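Local coordinates for protein acetylxylan esterase / glucomannan deacetylase (Cellvibrio japonicus, PDB 2WAA) that removes acetyl groups from plant cell wall polysaccharides, deacetylating xylan and glucomannan with equal efficiency, at residues 33-38 / 111-116; 21-26 / 40-45; 106-111 / 182-187. One frame throughout, in Å; residues are numbered along the deposited sequence. Where two conformers were deposited one is given.

Contact 1 of 3, residues 33-38 / 111-116; sequences SLTFGY and QVTLKQ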
ATOM      1  N   SER A  33      10.131  -1.700  18.434  1.00 10.23           N
ATOM      2  CA  SER A  33      10.052  -0.850  17.234  1.00  8.83           C
ATOM      3  C   SER A  33       9.192  -1.565  16.181  1.00  8.69           C
ATOM      4  O   SER A  33       8.959  -2.793  16.286  1.00  8.21           O
ATOM      5  CB  SER A  33      11.455  -0.525  16.703  1.00 10.10           C
ATOM      6  OG  SER A  33      12.103  -1.726  16.290  1.00 11.15           O
ATOM      7  N   LEU A  34       8.727  -0.813  15.175  1.00  7.43           N
ATOM      8  CA  LEU A  34       8.019  -1.380  14.016  1.00  7.05           C
ATOM      9  C   LEU A  34       8.834  -1.127  12.779  1.00  7.05           C
ATOM     10  O   LEU A  34       9.389  -0.043  12.575  1.00  6.32           O
ATOM     11  CB  LEU A  34       6.655  -0.695  13.818  1.00  6.96           C
ATOM     12  CG  LEU A  34       5.695  -0.867  14.981  1.00  7.31           C
ATOM     13  CD1 LEU A  34       4.426  -0.033  14.552  1.00  8.84           C
ATOM     14  CD2 LEU A  34       5.431  -2.350  15.160  1.00  8.89           C
ATOM     15  N   THR A  35       8.866  -2.145  11.923  1.00  7.46           N
ATOM     16  CA  THR A  35       9.532  -2.019  10.632  1.00  7.60           C
ATOM     17  C   THR A  35       8.520  -2.332   9.532  1.00  6.46           C
ATOM     18  O   THR A  35       7.686  -3.232   9.692  1.00  7.60           O
ATOM     19  CB  THR A  35      10.765  -2.966  10.557  1.00  8.10           C
ATOM     20  OG1 THR A  35      11.674  -2.629  11.615  1.00 11.77           O
ATOM     21  CG2 THR A  35      11.506  -2.754   9.250  1.00  6.97           C
ATOM     22  N   PHE A  36       8.601  -1.572   8.452  1.00  8.03           N
ATOM     23  CA  PHE A  36       7.674  -1.750   7.362  1.00  7.63           C
ATOM     24  C   PHE A  36       8.291  -1.429   6.017  1.00  8.10           C
ATOM     25  O   PHE A  36       9.251  -0.640   5.910  1.00  7.96           O
ATOM     26  CB  PHE A  36       6.402  -0.906   7.615  1.00  6.81           C
ATOM     27  CG  PHE A  36       6.668   0.499   8.088  1.00  8.16           C
ATOM     28  CD1 PHE A  36       6.771   1.564   7.182  1.00  8.75           C
ATOM     29  CD2 PHE A  36       6.819   0.755   9.450  1.00  6.57           C
ATOM     30  CE1 PHE A  36       7.032   2.853   7.609  1.00 10.33           C
ATOM     31  CE2 PHE A  36       7.069   2.065   9.907  1.00  9.33           C
ATOM     32  CZ  PHE A  36       7.180   3.115   8.968  1.00 10.87           C
ATOM     33  N   GLY A  37       7.730  -2.068   4.977  1.00  7.60           N
ATOM     34  CA  GLY A  37       8.264  -1.950   3.640  1.00  7.07           C
ATOM     35  C   GLY A  37       7.201  -1.624   2.586  1.00  6.69           C
ATOM     36  O   GLY A  37       7.536  -1.031   1.574  1.00  7.52           O
ATOM     37  N   TYR A  38       5.959  -2.056   2.785  1.00  7.23           N
ATOM     38  CA  TYR A  38       4.927  -1.779   1.775  1.00  7.53           C
ATOM     39  C   TYR A  38       4.525  -0.311   1.803  1.00  7.01           C
ATOM     40  O   TYR A  38       4.585   0.318   2.841  1.00  7.83           O
ATOM     41  CB  TYR A  38       3.696  -2.665   1.976  1.00  6.59           C
ATOM     42  CG  TYR A  38       3.951  -4.080   1.531  1.00  7.05           C
ATOM     43  CD1 TYR A  38       4.143  -4.386   0.173  1.00  6.36           C
ATOM     44  CD2 TYR A  38       4.043  -5.112   2.463  1.00  7.64           C
ATOM     45  CE1 TYR A  38       4.393  -5.688  -0.230  1.00  7.05           C
ATOM     46  CE2 TYR A  38       4.286  -6.447   2.043  1.00  8.26           C
ATOM     47  CZ  TYR A  38       4.479  -6.702   0.702  1.00  8.45           C
ATOM     48  OH  TYR A  38       4.691  -8.009   0.251  1.00  9.62           O
ATOM     49  N   GLN A 111      13.408  -0.662   3.842  1.00  8.87           N
ATOM     50  CA  GLN A 111      12.392  -0.765   4.882  0.50  9.17           C
ATOM     51  C   GLN A 111      12.665   0.340   5.883  1.00  9.65           C
ATOM     52  O   GLN A 111      13.830   0.755   6.093  1.00  9.41           O
ATOM     53  CB  GLN A 111      12.421  -2.136   5.569  0.50  9.63           C
ATOM     54  CG  GLN A 111      11.742  -3.218   4.747  0.50  8.56           C
ATOM     55  CD  GLN A 111      12.643  -3.727   3.688  0.50  9.25           C
ATOM     56  OE1 GLN A 111      13.865  -3.803   3.909  0.50 11.36           O
ATOM     57  NE2 GLN A 111      12.076  -4.110   2.515  0.50  5.02           N
ATOM     58  N   VAL A 112      11.588   0.863   6.463  1.00  8.90           N
ATOM     59  CA  VAL A 112      11.706   1.970   7.424  1.00  8.37           C
ATOM     60  C   VAL A 112      11.389   1.438   8.799  1.00  9.04           C
ATOM     61  O   VAL A 112      10.512   0.593   8.934  1.00  8.33           O
ATOM     62  CB  VAL A 112      10.692   3.056   7.080  1.00  8.36           C
ATOM     63  CG1 VAL A 112      10.538   4.099   8.256  1.00  7.19           C
ATOM     64  CG2 VAL A 112      11.081   3.764   5.761  1.00 11.46           C
ATOM     65  N   THR A 113      12.074   1.945   9.834  1.00  8.45           N
ATOM     66  CA  THR A 113      11.783   1.525  11.200  1.00  8.45           C
ATOM     67  C   THR A 113      11.429   2.782  12.008  1.00  9.93           C
ATOM     68  O   THR A 113      12.129   3.796  11.927  1.00  9.90           O
ATOM     69  CB  THR A 113      13.031   0.852  11.818  1.00  8.36           C
ATOM     70  OG1 THR A 113      13.304  -0.352  11.091  1.00 10.01           O
ATOM     71  CG2 THR A 113      12.823   0.564  13.361  1.00 10.97           C
ATOM     72  N   LEU A 114      10.333   2.708  12.756  1.00  9.65           N
ATOM     73  CA  LEU A 114      10.006   3.732  13.726  1.00  9.78           C
ATOM     74  C   LEU A 114      10.309   3.066  15.046  1.00  8.40           C
ATOM     75  O   LEU A 114       9.766   1.990  15.331  1.00  8.25           O
ATOM     76  CB  LEU A 114       8.514   4.070  13.660  1.00  9.29           C
ATOM     77  CG  LEU A 114       8.062   4.925  14.847  1.00 13.73           C
ATOM     78  CD1 LEU A 114       8.802   6.244  14.858  1.00 13.31           C
ATOM     79  CD2 LEU A 114       6.520   5.129  14.763  1.00 17.12           C
ATOM     80  N   LYS A 115      11.181   3.662  15.860  1.00  8.74           N
ATOM     81  CA  LYS A 115      11.549   3.010  17.149  1.00  9.03           C
ATOM     82  C   LYS A 115      10.705   3.479  18.338  1.00  8.31           C
ATOM     83  O   LYS A 115      10.223   2.669  19.141  1.00  8.18           O
ATOM     84  CB  LYS A 115      13.030   3.257  17.476  1.00  9.00           C
ATOM     85  CG  LYS A 115      13.920   2.672  16.405  1.00 12.62           C
ATOM     86  CD  LYS A 115      15.399   2.675  16.838  1.00 16.00           C
ATOM     87  CE  LYS A 115      16.263   1.910  15.816  1.00 18.49           C
ATOM     88  NZ  LYS A 115      17.717   1.954  16.190  1.00 19.91           N
ATOM     89  N   GLN A 116      10.549   4.795  18.451  1.00  7.98           N
ATOM     90  CA  GLN A 116       9.839   5.339  19.641  1.00  9.02           C
ATOM     91  C   GLN A 116       9.490   6.790  19.363  1.00  7.31           C
ATOM     92  O   GLN A 116      10.034   7.382  18.425  1.00  8.44           O
ATOM     93  CB  GLN A 116      10.682   5.155  20.943  1.00 10.54           C
ATOM     94  CG  GLN A 116      12.080   5.564  20.802  1.00 11.28           C
ATOM     95  CD  GLN A 116      13.017   5.237  22.039  1.00 10.39           C
ATOM     96  OE1 GLN A 116      14.129   5.737  22.069  1.00 10.28           O
ATOM     97  NE2 GLN A 116      12.581   4.413  22.986  1.00 11.25           N
TER
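Leu34 and Leu114 face each other as an antiparallel hydrogen-bonded pair, and Phe36 and Val112 form the next such pair along strands 34-36 and 112-116. Four backbone bonds join them: Leu34 N gives to Leu114 O, Leu114 N returns to Leu34 O, Phe36 N reaches Val112 O, and Val112 N reaches Phe36 O at 2.8 Å. Weaker CA-H···O contacts lie between these rungs, such as Thr113 CA to Leu34 O at 3.2 Å and Thr35 CA to Val112 O at 3.3 Å.

The polar side-chain contact belongs to the non-hydrogen-bonded pair. Thr35 OG1 and Thr113 OG1 are hydrogen-bonded at 2.8 Å, and either could be the donor. Both hydroxyls stand anti to their own carbonyl carbon (chi1 -59° and -65°), while the two side chains cross obliquely. Asn29 ND2 gives Thr35 OG1 a second partner and also bonds Ser33 OG, whose other partner is Asp31 OD1.

The strands belong to an antiparallel sheet of the N-terminal β-domain of this family 2 carbohydrate esterase. Strand 112-119 continues the ladder on its other edge, where Thr113 and Lys115 bond to Gln57 and Glu55 of strand 51-58.

Apolar contacts gather on the face that carries Leu34, Phe36, Val112 and Leu114. CG of Phe36 is lodged between its backbone N and carbonyl carbon (chi1 45°). The ring comes up against Val112: Val112 O lies 3.7 Å above the ring plane, offset toward the rim, and Phe36 CZ meets Val112 CG1 at 3.6 Å. Leu43 and Val41 pack against the same ring, and His103 meets it edge-to-face.

At one end of the ladder, Ser33 CB approaches Leu114 O at 3.3 Å.

Contact 2 of 3, residues 21-26 / 40-45; sequences QVMGRT and GVSLST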
ATOM      1  N   GLN A  21      -1.822   4.026  16.502  1.00  7.93           N
ATOM      2  CA  GLN A  21      -2.656   3.311  15.538  1.00  6.61           C
ATOM      3  C   GLN A  21      -1.817   2.924  14.322  1.00  6.75           C
ATOM      4  O   GLN A  21      -0.933   3.691  13.905  1.00  7.03           O
ATOM      5  CB  GLN A  21      -3.869   4.175  15.156  1.00  7.12           C
ATOM      6  CG  GLN A  21      -4.927   3.360  14.323  1.00  5.04           C
ATOM      7  CD  GLN A  21      -5.341   2.059  15.037  1.00 10.06           C
ATOM      8  OE1 GLN A  21      -4.705   1.017  14.889  1.00  8.34           O
ATOM      9  NE2 GLN A  21      -6.413   2.122  15.850  1.00 11.77           N
ATOM     10  N   VAL A  22      -2.085   1.738  13.749  1.00  7.66           N
ATOM     11  CA  VAL A  22      -1.276   1.278  12.639  1.00  8.19           C
ATOM     12  C   VAL A  22      -2.216   0.706  11.610  1.00  8.64           C
ATOM     13  O   VAL A  22      -3.063  -0.172  11.926  1.00  8.05           O
ATOM     14  CB  VAL A  22      -0.355   0.150  13.087  1.00  9.83           C
ATOM     15  CG1 VAL A  22       0.456  -0.408  11.867  1.00  9.71           C
ATOM     16  CG2 VAL A  22       0.636   0.695  14.174  1.00  9.05           C
ATOM     17  N   MET A  23      -2.060   1.169  10.385  1.00  7.65           N
ATOM     18  CA  MET A  23      -2.834   0.592   9.281  1.00  7.85           C
ATOM     19  C   MET A  23      -1.800   0.183   8.231  1.00  7.87           C
ATOM     20  O   MET A  23      -1.011   1.017   7.794  1.00  9.33           O
ATOM     21  CB  MET A  23      -3.796   1.641   8.695  1.00  7.77           C
ATOM     22  CG  MET A  23      -4.695   1.010   7.539  1.00  8.02           C
ATOM     23  SD  MET A  23      -5.729   2.302   6.845  1.00  9.95           S
ATOM     24  CE  MET A  23      -4.606   3.230   5.787  1.00 10.56           C
ATOM     25  N   GLY A  24      -1.774  -1.087   7.835  1.00  7.16           N
ATOM     26  CA  GLY A  24      -0.736  -1.546   6.866  1.00  6.95           C
ATOM     27  C   GLY A  24       0.157  -2.565   7.559  1.00  7.47           C
ATOM     28  O   GLY A  24       0.177  -2.660   8.800  1.00  7.35           O
ATOM     29  N   ARG A  25       0.875  -3.363   6.786  1.00  6.74           N
ATOM     30  CA  ARG A  25       1.724  -4.383   7.378  1.00  6.38           C
ATOM     31  C   ARG A  25       2.983  -3.863   8.081  1.00  6.55           C
ATOM     32  O   ARG A  25       3.796  -3.140   7.479  1.00  5.95           O
ATOM     33  CB  ARG A  25       2.147  -5.374   6.298  1.00  6.75           C
ATOM     34  CG  ARG A  25       0.930  -6.146   5.766  1.00  5.03           C
ATOM     35  CD  ARG A  25       1.355  -7.313   4.845  1.00  8.39           C
ATOM     36  NE  ARG A  25       0.207  -8.026   4.293  1.00  8.03           N
ATOM     37  CZ  ARG A  25       0.314  -9.083   3.477  1.00  8.15           C
ATOM     38  NH1 ARG A  25       1.493  -9.572   3.175  1.00  8.03           N
ATOM     39  NH2 ARG A  25      -0.770  -9.682   2.995  1.00  8.57           N
ATOM     40  N   THR A  26       3.159  -4.272   9.334  1.00  7.46           N
ATOM     41  CA  THR A  26       4.369  -3.934  10.086  1.00  7.28           C
ATOM     42  C   THR A  26       4.941  -5.197  10.763  1.00  8.63           C
ATOM     43  O   THR A  26       4.195  -6.127  11.109  1.00  8.41           O
ATOM     44  CB  THR A  26       4.078  -2.872  11.181  1.00  8.86           C
ATOM     45  OG1 THR A  26       3.106  -3.396  12.118  1.00  8.10           O
ATOM     46  CG2 THR A  26       3.560  -1.567  10.536  1.00  7.70           C
ATOM     47  N   GLY A  40       2.057   3.020   1.878  1.00  6.08           N
ATOM     48  CA  GLY A  40       0.740   3.311   2.459  1.00  7.16           C
ATOM     49  C   GLY A  40       0.591   2.946   3.944  1.00  8.46           C
ATOM     50  O   GLY A  40      -0.464   3.235   4.550  1.00  8.94           O
ATOM     51  N   VAL A  41       1.600   2.267   4.501  1.00  8.54           N
ATOM     52  CA  VAL A  41       1.595   1.945   5.928  1.00  8.70           C
ATOM     53  C   VAL A  41       1.493   3.290   6.661  1.00  8.76           C
ATOM     54  O   VAL A  41       2.281   4.214   6.405  1.00  9.24           O
ATOM     55  CB  VAL A  41       2.839   1.188   6.356  1.00  9.44           C
ATOM     56  CG1 VAL A  41       2.872   1.040   7.914  1.00 10.48           C
ATOM     57  CG2 VAL A  41       2.875  -0.206   5.636  1.00  7.20           C
ATOM     58  N   SER A  42       0.503   3.383   7.545  1.00  8.38           N
ATOM     59  CA  SER A  42       0.156   4.640   8.161  0.50  7.12           C
ATOM     60  C   SER A  42       0.130   4.469   9.693  1.00  7.57           C
ATOM     61  O   SER A  42      -0.614   3.601  10.204  1.00  7.60           O
ATOM     62  CB  SER A  42      -1.222   5.050   7.642  0.50  7.01           C
ATOM     63  OG  SER A  42      -1.203   5.326   6.238  0.50  2.04           O
ATOM     64  N   LEU A  43       0.889   5.320  10.395  1.00  7.24           N
ATOM     65  CA  LEU A  43       0.976   5.252  11.856  0.60  7.03           C
ATOM     66  C   LEU A  43       0.483   6.589  12.369  1.00  7.39           C
ATOM     67  O   LEU A  43       0.879   7.642  11.854  1.00  7.82           O
ATOM     68  CB  LEU A  43       2.408   5.023  12.319  0.60  6.11           C
ATOM     69  CG  LEU A  43       3.236   3.976  11.578  0.60  8.54           C
ATOM     70  CD1 LEU A  43       4.613   3.735  12.256  0.60  7.72           C
ATOM     71  CD2 LEU A  43       2.484   2.742  11.528  0.60  5.98           C
ATOM     72  N   SER A  44      -0.396   6.548  13.370  1.00  6.87           N
ATOM     73  CA  SER A  44      -1.041   7.800  13.772  1.00  7.44           C
ATOM     74  C   SER A  44      -1.240   7.858  15.269  1.00  7.49           C
ATOM     75  O   SER A  44      -1.390   6.835  15.935  1.00  7.97           O
ATOM     76  CB  SER A  44      -2.391   8.035  13.056  1.00  7.64           C
ATOM     77  OG  SER A  44      -3.317   6.918  13.161  1.00  9.30           O
ATOM     78  N   THR A  45      -1.321   9.077  15.785  1.00  8.45           N
ATOM     79  CA  THR A  45      -1.449   9.243  17.233  1.00  7.49           C
ATOM     80  C   THR A  45      -2.131  10.608  17.427  1.00  8.33           C
ATOM     81  O   THR A  45      -2.026  11.515  16.582  1.00  7.87           O
ATOM     82  CB  THR A  45      -0.077   9.192  17.963  1.00  8.05           C
ATOM     83  OG1 THR A  45      -0.251   9.434  19.362  1.00 10.48           O
ATOM     84  CG2 THR A  45       0.882  10.290  17.442  1.00  6.42           C
TER
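Val22 and Leu43 run alongside each other, and in the conformer described Leu43 CD2 touches both Val22 methyls, CG1 and CG2, at 3.8 Å each. On the other face of the ladder Gln21 CB comes within 3.4 Å of Ser44 OG. Before strand 42-45, Val41 meets the chain that follows strand 21-23: its CG2 rests 3.6 Å from Arg25 O, while its CG1 meets Thr26 CG2 at 3.8 Å.

Behind these side chains stands the backbone of two antiparallel strands, 21-23 and 42-45. Gln21 pairs with Ser44 and Met23 with Ser42, each through two N-H···O bonds; the bond from Ser42 N to Met23 O is 2.8 Å long and nearly straight, at 166°. This is an edge of the second antiparallel sheet in the N-terminal β-domain, where strand 42-48 also pairs with strand 94-103.

Further out, local bonds set the polar groups. The Gln21 chain bends at chi2 (53°), and OE1 accepts from Val22 N at 2.9 Å, while NE2 bonds to Pro128 O. Ser42 OG, in the conformer described, donates to Gly40 O from well above that carbonyl's plane. Gly24, with positive phi (116°), carries the chain past Val41, its CA 4.0 Å from Val41 CG2. Beyond it Arg25 extends toward the catalytic domain, where NH1 bonds to the carbonyls of Phe208 and Tyr206 and its guanidinium makes a cation-pi contact with Trp219.

Contact 3 of 3, residues 106-111 / 182-187; sequences ENWHGQ and VCWGGR. With ACT (acetate ion), chain B; ACT (acetate ion), chain C.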
ATOM      1  N   GLU A 106       8.230   1.930  -1.380  1.00  7.14           N
ATOM      2  CA  GLU A 106       7.889   0.497  -1.358  1.00  6.83           C
ATOM      3  C   GLU A 106       9.140  -0.322  -1.021  1.00  7.94           C
ATOM      4  O   GLU A 106      10.225   0.211  -0.883  1.00  8.08           O
ATOM      5  CB  GLU A 106       7.317   0.021  -2.707  1.00  7.21           C
ATOM      6  CG  GLU A 106       8.272   0.244  -3.884  1.00  8.37           C
ATOM      7  CD  GLU A 106       7.726  -0.349  -5.184  1.00  8.04           C
ATOM      8  OE1 GLU A 106       7.838  -1.577  -5.336  1.00 10.22           O
ATOM      9  OE2 GLU A 106       7.170   0.422  -6.036  1.00 10.07           O
ATOM     10  N   ASN A 107       8.977  -1.626  -0.889  1.00  7.86           N
ATOM     11  CA  ASN A 107      10.059  -2.491  -0.381  1.00  7.68           C
ATOM     12  C   ASN A 107      11.425  -2.387  -1.044  1.00  8.44           C
ATOM     13  O   ASN A 107      12.444  -2.402  -0.334  1.00  8.22           O
ATOM     14  CB  ASN A 107       9.605  -3.937  -0.438  1.00  8.27           C
ATOM     15  CG  ASN A 107       8.726  -4.323   0.763  1.00  7.30           C
ATOM     16  OD1 ASN A 107       9.257  -4.542   1.831  1.00 10.32           O
ATOM     17  ND2 ASN A 107       7.389  -4.472   0.560  1.00  9.40           N
ATOM     18  N   TRP A 108      11.490  -2.294  -2.379  1.00  8.01           N
ATOM     19  CA  TRP A 108      12.808  -2.255  -2.984  1.00  8.51           C
ATOM     20  C   TRP A 108      13.555  -0.975  -2.627  1.00  9.07           C
ATOM     21  O   TRP A 108      14.797  -0.958  -2.683  1.00  7.94           O
ATOM     22  CB  TRP A 108      12.808  -2.553  -4.506  1.00  9.08           C
ATOM     23  CG  TRP A 108      12.249  -1.481  -5.438  1.00  7.21           C
ATOM     24  CD1 TRP A 108      11.019  -1.504  -6.048  1.00  9.26           C
ATOM     25  CD2 TRP A 108      12.902  -0.308  -5.912  1.00  9.00           C
ATOM     26  NE1 TRP A 108      10.866  -0.399  -6.851  1.00  9.80           N
ATOM     27  CE2 TRP A 108      12.012   0.341  -6.799  1.00  9.44           C
ATOM     28  CE3 TRP A 108      14.164   0.250  -5.699  1.00 10.08           C
ATOM     29  CZ2 TRP A 108      12.332   1.541  -7.452  1.00 10.47           C
ATOM     30  CZ3 TRP A 108      14.487   1.464  -6.350  1.00 12.14           C
ATOM     31  CH2 TRP A 108      13.549   2.096  -7.202  1.00 11.79           C
ATOM     32  N   HIS A 109      12.838   0.091  -2.269  1.00  7.76           N
ATOM     33  CA  HIS A 109      13.517   1.297  -1.807  1.00  9.04           C
ATOM     34  C   HIS A 109      14.232   1.020  -0.495  1.00  8.44           C
ATOM     35  O   HIS A 109      15.298   1.549  -0.246  1.00  9.58           O
ATOM     36  CB  HIS A 109      12.516   2.417  -1.517  1.00  6.68           C
ATOM     37  CG  HIS A 109      11.709   2.844  -2.705  1.00  7.23           C
ATOM     38  ND1 HIS A 109      10.846   3.919  -2.649  1.00  7.57           N
ATOM     39  CD2 HIS A 109      11.634   2.359  -3.976  1.00 10.61           C
ATOM     40  CE1 HIS A 109      10.264   4.079  -3.834  1.00  7.42           C
ATOM     41  NE2 HIS A 109      10.730   3.150  -4.655  1.00  8.67           N
ATOM     42  N   GLY A 110      13.628   0.181   0.334  1.00  8.97           N
ATOM     43  CA  GLY A 110      14.181  -0.194   1.620  1.00  9.02           C
ATOM     44  C   GLY A 110      13.037  -0.447   2.593  1.00  9.71           C
ATOM     45  O   GLY A 110      11.851  -0.453   2.216  1.00  8.96           O
ATOM     46  N   GLN A 111      13.408  -0.662   3.842  1.00  8.87           N
ATOM     47  CA  GLN A 111      12.392  -0.765   4.882  0.50  9.17           C
ATOM     48  C   GLN A 111      12.665   0.340   5.883  1.00  9.65           C
ATOM     49  O   GLN A 111      13.830   0.755   6.093  1.00  9.41           O
ATOM     50  CB  GLN A 111      12.421  -2.136   5.569  0.50  9.63           C
ATOM     51  CG  GLN A 111      11.742  -3.218   4.747  0.50  8.56           C
ATOM     52  CD  GLN A 111      12.643  -3.727   3.688  0.50  9.25           C
ATOM     53  OE1 GLN A 111      13.865  -3.803   3.909  0.50 11.36           O
ATOM     54  NE2 GLN A 111      12.076  -4.110   2.515  0.50  5.02           N
ATOM     55  N   VAL A 182      -0.418  -4.286  -0.943  1.00  6.06           N
ATOM     56  CA  VAL A 182       0.563  -5.393  -0.926  1.00  5.57           C
ATOM     57  C   VAL A 182       0.935  -5.540  -2.393  1.00  6.50           C
ATOM     58  O   VAL A 182       0.221  -6.171  -3.165  1.00  7.14           O
ATOM     59  CB  VAL A 182      -0.036  -6.683  -0.305  1.00  7.68           C
ATOM     60  CG1 VAL A 182       0.897  -7.915  -0.520  1.00  7.76           C
ATOM     61  CG2 VAL A 182      -0.243  -6.463   1.202  1.00  6.82           C
ATOM     62  N   CYS A 183       2.029  -4.892  -2.772  1.00  7.21           N
ATOM     63  CA  CYS A 183       2.352  -4.677  -4.183  1.00  7.21           C
ATOM     64  C   CYS A 183       3.870  -4.592  -4.273  1.00  7.80           C
ATOM     65  O   CYS A 183       4.552  -4.275  -3.283  1.00  6.53           O
ATOM     66  CB  CYS A 183       1.689  -3.406  -4.701  1.00  7.41           C
ATOM     67  SG  CYS A 183       1.963  -1.982  -3.553  1.00 13.17           S
ATOM     68  N   TRP A 184       4.403  -4.855  -5.461  1.00  6.98           N
ATOM     69  CA  TRP A 184       5.856  -4.784  -5.661  1.00  7.80           C
ATOM     70  C   TRP A 184       6.107  -4.386  -7.103  1.00  7.90           C
ATOM     71  O   TRP A 184       5.689  -5.108  -8.043  1.00  9.06           O
ATOM     72  CB  TRP A 184       6.486  -6.157  -5.369  1.00  9.02           C
ATOM     73  CG  TRP A 184       7.965  -6.078  -5.058  1.00  9.39           C
ATOM     74  CD1 TRP A 184       8.942  -5.662  -5.895  1.00  8.82           C
ATOM     75  CD2 TRP A 184       8.606  -6.458  -3.841  1.00  8.54           C
ATOM     76  NE1 TRP A 184      10.173  -5.745  -5.288  1.00 10.09           N
ATOM     77  CE2 TRP A 184       9.982  -6.218  -4.007  1.00  8.74           C
ATOM     78  CE3 TRP A 184       8.144  -6.941  -2.612  1.00  9.38           C
ATOM     79  CZ2 TRP A 184      10.910  -6.476  -3.006  1.00 11.95           C
ATOM     80  CZ3 TRP A 184       9.070  -7.181  -1.602  1.00 11.47           C
ATOM     81  CH2 TRP A 184      10.441  -6.945  -1.809  1.00 10.56           C
ATOM     82  N   GLY A 185       6.782  -3.267  -7.313  1.00  8.03           N
ATOM     83  CA  GLY A 185       7.061  -2.856  -8.692  1.00  8.17           C
ATOM     84  C   GLY A 185       7.807  -3.896  -9.521  1.00  8.50           C
ATOM     85  O   GLY A 185       8.751  -4.552  -9.045  1.00  7.14           O
ATOM     86  N   GLY A 186       7.426  -3.994 -10.790  1.00  7.90           N
ATOM     87  CA  GLY A 186       8.102  -4.891 -11.725  1.00  7.92           C
ATOM     88  C   GLY A 186       7.693  -6.354 -11.622  1.00  8.33           C
ATOM     89  O   GLY A 186       8.048  -7.134 -12.504  1.00  7.52           O
ATOM     90  N   ARG A 187       6.905  -6.716 -10.593  1.00  7.58           N
ATOM     91  CA  ARG A 187       6.509  -8.095 -10.328  1.00  7.40           C
ATOM     92  C   ARG A 187       5.160  -8.477 -10.946  1.00  7.74           C
ATOM     93  O   ARG A 187       4.341  -7.608 -11.197  1.00  7.26           O
ATOM     94  CB  ARG A 187       6.507  -8.366  -8.828  1.00  6.69           C
ATOM     95  CG  ARG A 187       7.857  -8.069  -8.191  1.00  7.28           C
ATOM     96  CD  ARG A 187       8.971  -9.130  -8.549  1.00  7.69           C
ATOM     97  NE  ARG A 187      10.247  -8.657  -7.973  1.00  8.43           N
ATOM     98  CZ  ARG A 187      10.652  -8.947  -6.727  1.00  9.68           C
ATOM     99  NH1 ARG A 187       9.898  -9.725  -5.931  1.00  8.49           N
ATOM    100  NH2 ARG A 187      11.803  -8.454  -6.273  1.00 10.29           N
TER
HETATM  101  C   ACT B1342      12.208  -6.994 -10.176  1.00 40.68           C
HETATM  102  O   ACT B1342      12.984  -7.583  -9.365  1.00 40.48           O
HETATM  103  OXT ACT B1342      12.400  -7.224 -11.397  1.00 40.96           O
HETATM  104  CH3 ACT B1342      11.120  -6.070  -9.716  1.00 39.28           C
HETATM  105  C   ACT C1343       5.178  -1.977 -12.877  1.00 15.00           C
HETATM  106  O   ACT C1343       6.223  -1.336 -13.246  1.00 15.14           O
HETATM  107  OXT ACT C1343       5.297  -2.643 -11.822  1.00 13.71           O
HETATM  108  CH3 ACT C1343       3.873  -1.954 -13.628  1.00 15.63           C
HETATM  109  O   HOH W   1       6.774  -3.404  -2.092  1.00  6.97           O
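Asn107 lays its side chain over Trp184, and atom by atom it joins the N-terminal β-domain to the esterase domain. CB sits over the six-membered ring in a CH-pi contact, 3.6 Å from the ring centroid and 23° off the normal. CG lies above the plane but beyond the ring outline, 3.7 Å from Trp184 CZ3; the amide is nearly parallel to the indole (6°), and ND2 lies further out on the CZ3-CE3 side. At the tip, ND2 donates to a water at 2.9 Å. The same water accepts from Asn107 N and donates to Cys183 O at 2.7 Å, bridging the segments on the face of the indole that Asn107 covers. On the opposite face lies Arg187 NH1, which has a salt bridge to Asp212. OD1 of Asn107 accepts from Gly211 N and, in the conformer described, from Gln111 NE2 on a lone pair.

The second domain has the SGNH (GDSL-like) hydrolase fold, and the 182-187 segment runs from parallel strand 177-183 into a type II turn, Trp184 to Arg187. Gly186, like Asn236, is an inferred transition-state stabilizer, and Gly185 lies near the inferred nucleophile Ser141. Gly186 N donates to OXT of an acetate (chain C), probably from the crystallisation liquor, at 2.7 Å; an acetate is also bonded to Ser141 N, Asn236 ND2 and His316 NE2, consistent with an oxyanion hole.

Glu106 bonds to the turn's backbone. Its OE1 accepts from Gly185 N through the syn lone pair, at 2.8 Å and 171°, while OE2 is bonded to Trp161 NE1. The β-domain carboxylate is thereby a second-shell partner of the type II turn; Cys183, just before it, is disulfide-bonded to Cys144.

In the fold
Contacts 1 and 2 are both buried β-ladders of the N-terminal domain, one in each of its two antiparallel sheets, with centres about 10 Å apart. Their apolar faces meet through Phe36 and, at Leu114 with Leu43, form a shared core between the sheets. Contact 3 is of another kind. Largely buried but with Trp108 exposed at its margin, it crosses from the loop 106-111 to the esterase domain, and it replaces repeated backbone pairing with a carboxylate bond, an amide over an indole and a bridging water. Gln111 belongs to both contacts 1 and 3, and Arg25 of contact 2 packs on Val182 of contact 3.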